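Local structure of lambda phage protein with carbohydrate-binding module (Shewanella oneidensis, 2A5Z) at the interface of chains A and B. The protein is of unknown function but has a jelly-roll fold resembling a carbohydrate-binding module, binds magnesium, and may recognise carbohydrate. Numbering follows the deposited sequence. Chains: chain A/B, hypothetical protein SO2946.

Contact 1: the interface of chains A and B. Residues chain A 54, 85-86, 88, 247-248; chain B 44-45, 49, 111, 255-259.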
loop_
_atom_site.group_PDB
_atom_site.type_symbol
_atom_site.label_atom_id
_atom_site.label_comp_id
_atom_site.label_asym_id
_atom_site.label_seq_id
_atom_site.Cartn_x
_atom_site.Cartn_y
_atom_site.Cartn_z
ATOM N N ASP A 54 -11.701 -0.203 -2.638
ATOM C CA ASP A 54 -13.015 -0.756 -2.306
ATOM C C ASP A 54 -13.369 -0.645 -0.805
ATOM O O ASP A 54 -14.351 -1.231 -0.352
ATOM C CB ASP A 54 -13.065 -2.232 -2.754
ATOM C CG ASP A 54 -14.421 -2.649 -3.339
ATOM O OD1 ASP A 54 -15.458 -2.012 -3.059
ATOM O OD2 ASP A 54 -14.456 -3.647 -4.084
ATOM N N GLY A 85 -25.404 -5.871 0.793
ATOM C CA GLY A 85 -25.711 -6.518 -0.485
ATOM C C GLY A 85 -24.433 -6.785 -1.258
ATOM O O GLY A 85 -23.541 -7.472 -0.766
ATOM N N ASN A 86 -24.333 -6.228 -2.464
ATOM C CA ASN A 86 -23.127 -6.391 -3.285
ATOM C C ASN A 86 -22.117 -5.255 -3.112
ATOM O O ASN A 86 -21.068 -5.234 -3.761
ATOM C CB ASN A 86 -23.496 -6.573 -4.760
ATOM C CG ASN A 86 -24.014 -7.966 -5.062
ATOM O OD1 ASN A 86 -23.252 -8.932 -5.113
ATOM N ND2 ASN A 86 -25.316 -8.077 -5.267
ATOM N N PHE A 88 -19.453 -4.297 -1.258
ATOM C CA PHE A 88 -18.441 -4.940 -0.429
ATOM C C PHE A 88 -17.459 -3.872 0.032
ATOM O O PHE A 88 -16.798 -3.255 -0.797
ATOM C CB PHE A 88 -17.740 -6.008 -1.279
ATOM C CG PHE A 88 -16.480 -6.565 -0.680
ATOM C CD1 PHE A 88 -16.530 -7.435 0.410
ATOM C CD2 PHE A 88 -15.251 -6.265 -1.239
ATOM C CE1 PHE A 88 -15.364 -7.966 0.951
ATOM C CE2 PHE A 88 -14.078 -6.792 -0.711
ATOM C CZ PHE A 88 -14.134 -7.648 0.387
ATOM N N ASP A 247 -18.443 3.203 -1.139
ATOM C CA ASP A 247 -18.162 1.792 -1.362
ATOM C C ASP A 247 -16.863 1.634 -2.170
ATOM O O ASP A 247 -15.966 0.879 -1.797
ATOM C CB ASP A 247 -19.373 1.191 -2.097
ATOM C CG ASP A 247 -19.144 -0.221 -2.619
ATOM O OD1 ASP A 247 -18.336 -0.983 -2.057
ATOM O OD2 ASP A 247 -19.823 -0.579 -3.607
ATOM N N LEU A 248 -16.749 2.370 -3.267
ATOM C CA LEU A 248 -15.716 2.082 -4.244
ATOM C C LEU A 248 -15.392 3.322 -5.066
ATOM O O LEU A 248 -16.279 4.071 -5.460
ATOM C CB LEU A 248 -16.167 0.916 -5.151
ATOM C CG LEU A 248 -15.388 0.514 -6.410
ATOM C CD1 LEU A 248 -13.971 0.027 -6.082
ATOM C CD2 LEU A 248 -16.175 -0.549 -7.170
ATOM N N ILE B 44 -10.399 -3.991 -6.602
ATOM C CA ILE B 44 -11.826 -3.911 -6.829
ATOM C C ILE B 44 -12.324 -5.353 -6.907
ATOM O O ILE B 44 -11.882 -6.125 -7.755
ATOM C CB ILE B 44 -12.143 -3.063 -8.103
ATOM C CG1 ILE B 44 -13.624 -3.144 -8.496
ATOM C CG2 ILE B 44 -11.252 -3.468 -9.265
ATOM C CD1 ILE B 44 -14.000 -2.136 -9.596
ATOM N N ALA B 45 -13.208 -5.721 -5.983
ATOM C CA ALA B 45 -13.688 -7.102 -5.876
ATOM C C ALA B 45 -14.841 -7.411 -6.836
ATOM O O ALA B 45 -15.622 -6.517 -7.200
ATOM C CB ALA B 45 -14.095 -7.407 -4.445
ATOM N N PHE B 49 -11.703 -12.836 -2.977
ATOM C CA PHE B 49 -10.756 -12.001 -2.247
ATOM C C PHE B 49 -9.455 -12.765 -1.978
ATOM O O PHE B 49 -9.480 -13.928 -1.572
ATOM C CB PHE B 49 -11.345 -11.475 -0.925
ATOM C CG PHE B 49 -10.406 -10.568 -0.166
ATOM C CD1 PHE B 49 -10.427 -9.190 -0.377
ATOM C CD2 PHE B 49 -9.490 -11.094 0.741
ATOM C CE1 PHE B 49 -9.551 -8.345 0.312
ATOM C CE2 PHE B 49 -8.610 -10.268 1.423
ATOM C CZ PHE B 49 -8.636 -8.888 1.209
ATOM N N ILE B 111 -16.007 -7.869 6.756
ATOM C CA ILE B 111 -15.786 -8.131 5.338
ATOM C C ILE B 111 -15.675 -9.630 5.007
ATOM O O ILE B 111 -15.652 -10.010 3.830
ATOM C CB ILE B 111 -14.644 -7.245 4.743
ATOM C CG1 ILE B 111 -13.271 -7.880 4.910
ATOM C CG2 ILE B 111 -14.689 -5.803 5.300
ATOM C CD1 ILE B 111 -12.686 -8.272 3.578
ATOM N N VAL B 255 -16.512 -13.432 -2.119
ATOM C CA VAL B 255 -17.157 -12.154 -1.806
ATOM C C VAL B 255 -18.418 -11.924 -2.661
ATOM O O VAL B 255 -18.482 -12.380 -3.804
ATOM C CB VAL B 255 -16.169 -10.939 -1.962
ATOM C CG1 VAL B 255 -14.891 -11.161 -1.171
ATOM C CG2 VAL B 255 -15.824 -10.681 -3.418
ATOM N N SER B 256 -19.416 -11.241 -2.088
ATOM C CA SER B 256 -20.541 -10.697 -2.861
ATOM C C SER B 256 -20.190 -9.260 -3.220
ATOM O O SER B 256 -20.301 -8.357 -2.384
ATOM C CB SER B 256 -21.850 -10.716 -2.057
ATOM O OG SER B 256 -22.157 -12.011 -1.581
ATOM N N ALA B 257 -19.743 -9.063 -4.456
ATOM C CA ALA B 257 -19.318 -7.749 -4.929
ATOM C C ALA B 257 -19.696 -7.506 -6.391
ATOM O O ALA B 257 -19.044 -6.725 -7.082
ATOM C CB ALA B 257 -17.819 -7.578 -4.728
ATOM N N THR B 258 -20.745 -8.179 -6.862
ATOM C CA THR B 258 -21.203 -7.990 -8.241
ATOM C C THR B 258 -22.076 -6.740 -8.349
ATOM O O THR B 258 -23.249 -6.744 -7.974
ATOM C CB THR B 258 -21.921 -9.247 -8.787
ATOM O OG1 THR B 258 -21.015 -10.357 -8.749
ATOM C CG2 THR B 258 -22.384 -9.026 -10.230
ATOM N N ARG B 259 -21.480 -5.664 -8.854
ATOM C CA ARG B 259 -22.159 -4.379 -8.966
ATOM C C ARG B 259 -22.291 -3.948 -10.422
ATOM O O ARG B 259 -21.652 -4.518 -11.308
ATOM C CB ARG B 259 -21.413 -3.311 -8.160
ATOM C CG ARG B 259 -21.576 -3.440 -6.649
ATOM C CD ARG B 259 -20.401 -2.811 -5.903
ATOM N NE ARG B 259 -19.135 -3.485 -6.197
ATOM C CZ ARG B 259 -18.046 -3.422 -5.433
ATOM N NH1 ARG B 259 -18.052 -2.721 -4.310
ATOM N NH2 ARG B 259 -16.948 -4.075 -5.791
#
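Two carboxylates of chain A, both ligands in a magnesium site of this jelly-roll protein, receive one arginine from the C-terminal tail of chain B. B:Arg259 bends at chi3 to reach the acids and meets A:Asp54 tip to tip and end-on. B:Arg259 NH1 donates to A:Asp54 OD1 at 3.0 Å. B:Arg259 NH2 donates to A:Asp54 OD2 at 3.1 Å. Both carboxylate oxygens use syn lone pairs, and the two planes lie only 23° apart. The backbone N of B:Ala45 takes the anti lone pair of A:Asp54 OD2 at 3.1 Å, almost straight, so this oxygen is gripped twice. B:Arg259 NH1 also donates to A:Asp247 OD2 at 2.9 Å; OD1 of that aspartate adds a salt-bridge contact without a hydrogen bond. The guanidinium would be expected to favour the ionised form of both carboxylates and offset their charge.

Methyl CD2 of A:Leu248 sits over the centre of the guanidinium, and its branches cross B:Ile44 at about a right angle. A:Phe88, with CG anti to the backbone N (chi1 168°), puts its ring among B:Ala45, B:Ile111, B:Val255 and B:Phe49. A:Phe88 CZ touches B:Ile111 CD1 at 3.6 Å, while B:Val255 lies over one face near the rim. The tail of chain B is positioned further by A:Asn86. A:Asn86 OD1 accepts from B:Thr258 N at 3.1 Å, the donor standing above the carbonyl plane, 44° out of it.

Contact 2: the interface of chains A and B. Residues chain A 24-27; chain B 28-29, 31.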
loop_
_atom_site.group_PDB
_atom_site.type_symbol
_atom_site.label_atom_id
_atom_site.label_comp_id
_atom_site.label_asym_id
_atom_site.label_seq_id
_atom_site.Cartn_x
_atom_site.Cartn_y
_atom_site.Cartn_z
ATOM N N THR A 24 1.891 -25.600 -14.869
ATOM C CA THR A 24 3.317 -25.917 -15.196
ATOM C C THR A 24 3.622 -25.779 -16.692
ATOM O O THR A 24 4.789 -25.726 -17.091
ATOM C CB THR A 24 3.723 -27.336 -14.718
ATOM O OG1 THR A 24 2.691 -28.276 -15.047
ATOM C CG2 THR A 24 3.969 -27.354 -13.209
ATOM N N THR A 25 2.570 -25.710 -17.508
ATOM C CA THR A 25 2.713 -25.593 -18.961
ATOM C C THR A 25 2.174 -24.247 -19.466
ATOM O O THR A 25 1.117 -23.798 -19.009
ATOM C CB THR A 25 1.983 -26.741 -19.705
ATOM O OG1 THR A 25 0.566 -26.593 -19.545
ATOM C CG2 THR A 25 2.417 -28.110 -19.174
ATOM N N PRO A 26 2.895 -23.597 -20.406
ATOM C CA PRO A 26 2.391 -22.348 -20.985
ATOM C C PRO A 26 1.081 -22.571 -21.736
ATOM O O PRO A 26 0.943 -23.559 -22.456
ATOM C CB PRO A 26 3.502 -21.931 -21.960
ATOM C CG PRO A 26 4.717 -22.674 -21.515
ATOM C CD PRO A 26 4.207 -23.970 -20.968
ATOM N N GLY A 27 0.129 -21.664 -21.558
ATOM C CA GLY A 27 -1.176 -21.800 -22.192
ATOM C C GLY A 27 -1.898 -20.489 -22.418
ATOM O O GLY A 27 -1.294 -19.411 -22.388
ATOM N N LEU B 28 1.425 -16.829 -25.694
ATOM C CA LEU B 28 1.037 -17.601 -24.518
ATOM C C LEU B 28 1.483 -16.960 -23.197
ATOM O O LEU B 28 2.422 -16.161 -23.164
ATOM C CB LEU B 28 1.555 -19.044 -24.635
ATOM C CG LEU B 28 0.643 -20.135 -25.225
ATOM C CD1 LEU B 28 -0.230 -19.656 -26.387
ATOM C CD2 LEU B 28 1.488 -21.320 -25.652
HETATM N N MSE B 29 0.776 -17.309 -22.123
HETATM C CA MSE B 29 1.134 -16.908 -20.765
HETATM C C MSE B 29 2.008 -18.007 -20.157
HETATM O O MSE B 29 1.686 -19.189 -20.270
HETATM C CB MSE B 29 -0.143 -16.679 -19.939
HETATM C CG MSE B 29 0.041 -16.530 -18.425
HETATM SE SE MSE B 29 -1.544 -16.584 -17.549
HETATM C CE MSE B 29 -1.960 -14.852 -17.535
ATOM N N PRO B 31 3.913 -20.206 -17.050
ATOM C CA PRO B 31 3.574 -20.654 -15.692
ATOM C C PRO B 31 3.977 -19.651 -14.599
ATOM O O PRO B 31 3.281 -19.534 -13.595
ATOM C CB PRO B 31 4.371 -21.953 -15.543
ATOM C CG PRO B 31 4.518 -22.452 -16.935
ATOM C CD PRO B 31 4.695 -21.226 -17.777
#
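A:Gly27 and B:Met29 form an antiparallel beta bridge, with each residue's backbone N donating to the other's carbonyl oxygen. This small bridge joins the N-terminal arms of two copies of the SO2946 jelly-roll protein. B:Met29 N donates to A:Gly27 O at 3.0 Å, nearly along the C=O axis and close to straight (164° at the hydrogen). In return, A:Gly27 N donates to B:Met29 O at 3.2 Å, in the carbonyl plane and a little less straight (151° at the hydrogen). The two bonds fix the arms side by side. They read backbone rather than side-chain chemistry, so the pairing itself does not depend on which side chains the two residues carry.

The side chains add packing contacts around the bridge, some of them against backbone carbonyls. B:Leu28 lies against A:Gly27, its branch carbon CG 3.9 Å from A:Gly27 CA. The same CG also faces the carbonyl oxygen of A:Gly27, the acceptor of the shorter bond. Its methyl CD2 turns toward the carbonyl of A:Pro26. B:Met29, a selenomethionine, keeps its CB near the A:Gly27 carbonyl. B:Pro31 is the first residue of helix 31-38 and lies against the start of the modelled chain A. Its ring crosses that of A:Pro26 obliquely, with B:Pro31 CD 4.0 Å from A:Pro26 CG. The ring corner of B:Pro31 points toward the backbone of A:Thr24, and B:Pro31 CG lies 3.3 Å from A:Thr24 O.

The C-alpha centres of contact 1 and contact 2 lie about 30 Å apart, and the two share no residues. In chain B, helix 31-38 begins in contact 2, and the following segment runs down to B:Ile44 and B:Ala45, just before strand 48-53, and to B:Phe49 within it, all used in contact 1. Contact 1 also brings in the C-terminal tail of chain B, whereas chain A contributes its magnesium-site region there and its N-terminal arm to contact 2. The copies are thus held at two separate places, without exact two-fold symmetry. The deposited assembly has three copies, which may not be the biological form.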